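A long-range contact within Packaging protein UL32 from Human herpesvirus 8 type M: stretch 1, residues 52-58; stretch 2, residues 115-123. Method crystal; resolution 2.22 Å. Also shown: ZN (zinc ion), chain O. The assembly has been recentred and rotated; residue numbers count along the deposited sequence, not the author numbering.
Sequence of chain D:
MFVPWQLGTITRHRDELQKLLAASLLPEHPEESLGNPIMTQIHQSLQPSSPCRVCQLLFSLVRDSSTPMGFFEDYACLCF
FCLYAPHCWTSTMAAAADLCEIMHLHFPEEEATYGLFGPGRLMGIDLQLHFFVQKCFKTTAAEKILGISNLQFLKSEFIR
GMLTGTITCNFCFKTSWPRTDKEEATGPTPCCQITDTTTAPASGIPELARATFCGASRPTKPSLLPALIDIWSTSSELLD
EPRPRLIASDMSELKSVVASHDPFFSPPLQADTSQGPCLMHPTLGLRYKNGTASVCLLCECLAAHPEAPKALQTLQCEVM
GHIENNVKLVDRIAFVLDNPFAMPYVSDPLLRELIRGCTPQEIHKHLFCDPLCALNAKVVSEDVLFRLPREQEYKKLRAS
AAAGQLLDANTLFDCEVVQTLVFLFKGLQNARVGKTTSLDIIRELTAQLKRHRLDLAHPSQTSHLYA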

ATOM      1  N   CYS D  52      28.250 -13.618 -27.747  1.00 56.30           N
ATOM      2  CA  CYS D  52      27.533 -14.657 -28.464  1.00 54.78           C
ATOM      3  C   CYS D  52      28.531 -15.562 -29.167  1.00 55.62           C
ATOM      4  O   CYS D  52      29.230 -15.126 -30.082  1.00 56.03           O
ATOM      5  CB  CYS D  52      26.589 -14.037 -29.475  1.00 53.20           C
ATOM      6  SG  CYS D  52      25.810 -15.349 -30.409  1.00 52.10           S
ATOM      7  N   ARG D  53      28.600 -16.821 -28.759  1.00 53.37           N
ATOM      8  CA  ARG D  53      29.626 -17.703 -29.307  1.00 54.55           C
ATOM      9  C   ARG D  53      29.473 -17.895 -30.807  1.00 53.54           C
ATOM     10  O   ARG D  53      30.477 -17.971 -31.526  1.00 54.46           O
ATOM     11  CB  ARG D  53      29.604 -19.035 -28.572  1.00 56.18           C
ATOM     12  CG  ARG D  53      30.202 -18.936 -27.174  1.00 58.12           C
ATOM     13  CD  ARG D  53      29.975 -20.218 -26.423  1.00 60.20           C
ATOM     14  NE  ARG D  53      31.010 -21.211 -26.669  1.00 62.30           N
ATOM     15  CZ  ARG D  53      32.185 -21.228 -26.058  1.00 64.18           C
ATOM     16  NH1 ARG D  53      32.487 -20.291 -25.165  1.00 64.38           N
ATOM     17  NH2 ARG D  53      33.048 -22.188 -26.343  1.00 65.80           N
ATOM     18  N   VAL D  54      28.235 -17.944 -31.309  1.00 48.84           N
ATOM     19  CA  VAL D  54      28.038 -18.119 -32.748  1.00 47.81           C
ATOM     20  C   VAL D  54      28.428 -16.858 -33.500  1.00 47.47           C
ATOM     21  O   VAL D  54      29.023 -16.925 -34.576  1.00 48.04           O
ATOM     22  CB  VAL D  54      26.592 -18.540 -33.058  1.00 46.25           C
ATOM     23  CG1 VAL D  54      26.351 -18.531 -34.542  1.00 45.49           C
ATOM     24  CG2 VAL D  54      26.344 -19.916 -32.531  1.00 47.01           C
ATOM     25  N   CYS D  55      28.079 -15.689 -32.976  1.00 52.96           N
ATOM     26  CA  CYS D  55      28.548 -14.461 -33.612  1.00 53.30           C
ATOM     27  C   CYS D  55      30.067 -14.426 -33.639  1.00 54.84           C
ATOM     28  O   CYS D  55      30.671 -13.961 -34.611  1.00 55.48           O
ATOM     29  CB  CYS D  55      28.017 -13.234 -32.874  1.00 53.16           C
ATOM     30  SG  CYS D  55      26.274 -12.792 -33.162  1.00 51.85           S
ATOM     31  N   GLN D  56      30.702 -14.945 -32.590  1.00 67.73           N
ATOM     32  CA  GLN D  56      32.161 -14.894 -32.510  1.00 69.46           C
ATOM     33  C   GLN D  56      32.795 -15.875 -33.483  1.00 69.84           C
ATOM     34  O   GLN D  56      33.843 -15.588 -34.071  1.00 70.98           O
ATOM     35  CB  GLN D  56      32.626 -15.150 -31.070  1.00 70.69           C
ATOM     36  CG  GLN D  56      32.289 -13.993 -30.127  1.00 70.54           C
ATOM     37  CD  GLN D  56      33.118 -12.753 -30.425  1.00 71.49           C
ATOM     38  OE1 GLN D  56      34.018 -12.793 -31.272  1.00 72.30           O
ATOM     39  NE2 GLN D  56      32.794 -11.634 -29.767  1.00 71.46           N
ATOM     40  N   LEU D  57      32.180 -17.043 -33.649  1.00 61.16           N
ATOM     41  CA  LEU D  57      32.631 -17.986 -34.662  1.00 61.63           C
ATOM     42  C   LEU D  57      32.617 -17.342 -36.042  1.00 61.16           C
ATOM     43  O   LEU D  57      33.595 -17.434 -36.792  1.00 62.40           O
ATOM     44  CB  LEU D  57      31.752 -19.228 -34.622  1.00 61.17           C
ATOM     45  CG  LEU D  57      32.165 -20.379 -35.515  1.00 62.18           C
ATOM     46  CD1 LEU D  57      33.595 -20.790 -35.171  1.00 64.45           C
ATOM     47  CD2 LEU D  57      31.190 -21.531 -35.284  1.00 61.86           C
ATOM     48  N   LEU D  58      31.516 -16.666 -36.387  1.00 61.26           N
ATOM     49  CA  LEU D  58      31.392 -16.064 -37.713  1.00 60.79           C
ATOM     50  C   LEU D  58      32.436 -14.983 -37.953  1.00 62.00           C
ATOM     51  O   LEU D  58      33.149 -15.016 -38.963  1.00 62.94           O
ATOM     52  CB  LEU D  58      29.999 -15.472 -37.886  1.00 59.29           C
ATOM     53  CG  LEU D  58      28.875 -16.499 -37.861  1.00 58.16           C
ATOM     54  CD1 LEU D  58      27.546 -15.793 -37.924  1.00 57.07           C
ATOM     55  CD2 LEU D  58      29.001 -17.426 -39.032  1.00 58.33           C
ATOM     56  N   GLY D 115      35.034 -30.294 -34.864  1.00122.26           N
ATOM     57  CA  GLY D 115      34.877 -30.104 -33.437  1.00122.79           C
ATOM     58  C   GLY D 115      34.055 -28.853 -33.228  1.00121.19           C
ATOM     59  O   GLY D 115      34.405 -27.968 -32.435  1.00121.18           O
ATOM     60  N   LEU D 116      32.950 -28.777 -33.975  1.00 78.38           N
ATOM     61  CA  LEU D 116      32.102 -27.593 -33.947  1.00 76.41           C
ATOM     62  C   LEU D 116      31.334 -27.497 -32.634  1.00 76.59           C
ATOM     63  O   LEU D 116      31.185 -26.405 -32.075  1.00 75.60           O
ATOM     64  CB  LEU D 116      31.143 -27.640 -35.137  1.00 74.74           C
ATOM     65  CG  LEU D 116      30.239 -26.450 -35.443  1.00 72.73           C
ATOM     66  CD1 LEU D 116      31.056 -25.165 -35.588  1.00 72.11           C
ATOM     67  CD2 LEU D 116      29.451 -26.726 -36.725  1.00 71.51           C
ATOM     68  N   PHE D 117      30.877 -28.633 -32.115  1.00 67.19           N
ATOM     69  CA  PHE D 117      30.022 -28.680 -30.943  1.00 67.86           C
ATOM     70  C   PHE D 117      30.716 -29.377 -29.782  1.00 70.12           C
ATOM     71  O   PHE D 117      31.653 -30.159 -29.970  1.00 71.25           O
ATOM     72  CB  PHE D 117      28.722 -29.403 -31.277  1.00 67.84           C
ATOM     73  CG  PHE D 117      27.997 -28.792 -32.425  1.00 65.43           C
ATOM     74  CD1 PHE D 117      27.571 -27.487 -32.360  1.00 63.46           C
ATOM     75  CD2 PHE D 117      27.758 -29.517 -33.574  1.00 65.11           C
ATOM     76  CE1 PHE D 117      26.914 -26.914 -33.421  1.00 61.27           C
ATOM     77  CE2 PHE D 117      27.098 -28.953 -34.638  1.00 62.99           C
ATOM     78  CZ  PHE D 117      26.678 -27.646 -34.567  1.00 61.13           C
ATOM     79  N   GLY D 118      30.216 -29.115 -28.573  1.00 82.71           N
ATOM     80  CA  GLY D 118      30.744 -29.756 -27.393  1.00 84.59           C
ATOM     81  C   GLY D 118      31.356 -28.794 -26.395  1.00 84.55           C
ATOM     82  O   GLY D 118      31.204 -27.571 -26.499  1.00 83.06           O
ATOM     83  N   PRO D 119      32.018 -29.338 -25.370  1.00 89.70           N
ATOM     84  CA  PRO D 119      32.604 -28.474 -24.338  1.00 89.50           C
ATOM     85  C   PRO D 119      33.778 -27.715 -24.930  1.00 88.61           C
ATOM     86  O   PRO D 119      34.650 -28.306 -25.579  1.00 89.01           O
ATOM     87  CB  PRO D 119      33.041 -29.459 -23.251  1.00 91.14           C
ATOM     88  CG  PRO D 119      33.264 -30.751 -23.980  1.00 91.99           C
ATOM     89  CD  PRO D 119      32.455 -30.741 -25.246  1.00 90.98           C
ATOM     90  N   GLY D 120      33.762 -26.408 -24.760  1.00 70.56           N
ATOM     91  CA  GLY D 120      34.773 -25.533 -25.290  1.00 69.61           C
ATOM     92  C   GLY D 120      34.447 -25.024 -26.672  1.00 68.16           C
ATOM     93  O   GLY D 120      35.058 -24.116 -27.171  1.00 67.05           O
ATOM     94  N   ARG D 121      33.435 -25.614 -27.273  1.00 69.40           N
ATOM     95  CA  ARG D 121      32.960 -25.232 -28.575  1.00 67.52           C
ATOM     96  C   ARG D 121      31.520 -24.732 -28.455  1.00 66.25           C
ATOM     97  O   ARG D 121      31.217 -24.071 -27.521  1.00 66.18           O
ATOM     98  CB  ARG D 121      33.106 -26.386 -29.531  1.00 68.20           C
ATOM     99  N   LEU D 122      30.666 -24.990 -29.425  1.00 51.19           N
ATOM    100  CA  LEU D 122      29.287 -24.539 -29.380  1.00 49.79           C
ATOM    101  C   LEU D 122      28.335 -25.476 -28.672  1.00 51.53           C
ATOM    102  O   LEU D 122      28.463 -26.667 -28.765  1.00 53.19           O
ATOM    103  CB  LEU D 122      28.736 -24.298 -30.768  1.00 47.57           C
ATOM    104  CG  LEU D 122      29.120 -23.122 -31.614  1.00 45.59           C
ATOM    105  CD1 LEU D 122      28.208 -23.053 -32.771  1.00 43.88           C
ATOM    106  CD2 LEU D 122      29.079 -21.830 -30.909  1.00 44.62           C
ATOM    107  N   MET D 123      27.349 -24.914 -27.997  1.00 65.17           N
ATOM    108  CA  MET D 123      26.352 -25.717 -27.316  1.00 66.71           C
ATOM    109  C   MET D 123      24.955 -25.325 -27.759  1.00 64.52           C
ATOM    110  O   MET D 123      24.738 -24.252 -28.337  1.00 61.43           O
ATOM    111  CB  MET D 123      26.488 -25.565 -25.814  1.00 68.44           C
ATOM    112  CG  MET D 123      27.842 -26.023 -25.415  1.00 70.15           C
ATOM    113  SD  MET D 123      27.741 -27.107 -24.022  1.00 73.06           S
ATOM    114  CE  MET D 123      29.475 -27.390 -23.767  1.00 73.42           C
TER
HETATM  115 ZN    ZN O 501      24.821 -14.166 -32.105  1.00 50.90          ZN

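The polar part of this contact is one arginine reading one carbonyl. Arg53, in the first turn of a helix, donates two hydrogen bonds to Arg121 O, from NE at 3.0 Å and from NH2 at 2.9 Å. The oxygen lies at the edge of the guanidinium, near its plane, where two N-H groups converge on a single acceptor; sharing it leaves both bonds bent, with angles of 136° and 139°. Gly120 O also sits 2.9 Å from Arg53 NH2, but the angle is too poor for a hydrogen bond. Because the acceptor is backbone, the pairing does not depend on the Arg121 side chain, which starts away from the helix and is unmodelled beyond CB.

The carbonyl is presented by a compact loop. A type II turn runs from Gly118 to Arg121, closed by Arg121 N to Gly118 O at 3.1 Å, while Leu122 N to Leu116 O and Gly118 N to Leu122 O, both 3.0 Å, tie its flanks together. Gly118 and Gly120 adopt backbone angles that call for glycine.

The backbones come nearest at Arg53 CA and Leu122 CA, 6.8 Å apart. Beside the polar pair, Leu122 is the hydrophobic hub. Its CB leaves sideways, but the tip reaches the helix: Leu122 CD2 lies 3.7 Å from Arg53 CB, and Leu122 CD1 lies 3.7 Å from Val54 CG2 and 4.2 Å from Leu57 CD2. Arg53 thus combines aliphatic packing with polar recognition. One helical turn on, the CA-to-CB bond of Leu57, like that of Arg53, points toward the loop, and Leu57 CD2 meets Leu116 CD1 at 3.6 Å.

The helix start is secured separately. Cys52 SG caps Cys55 N at 3.4 Å, and Cys52 SG and Cys55 SG each bind ZN at 2.3 Å, with two further ligand atoms elsewhere in the structure. Neither cysteine touches the loop.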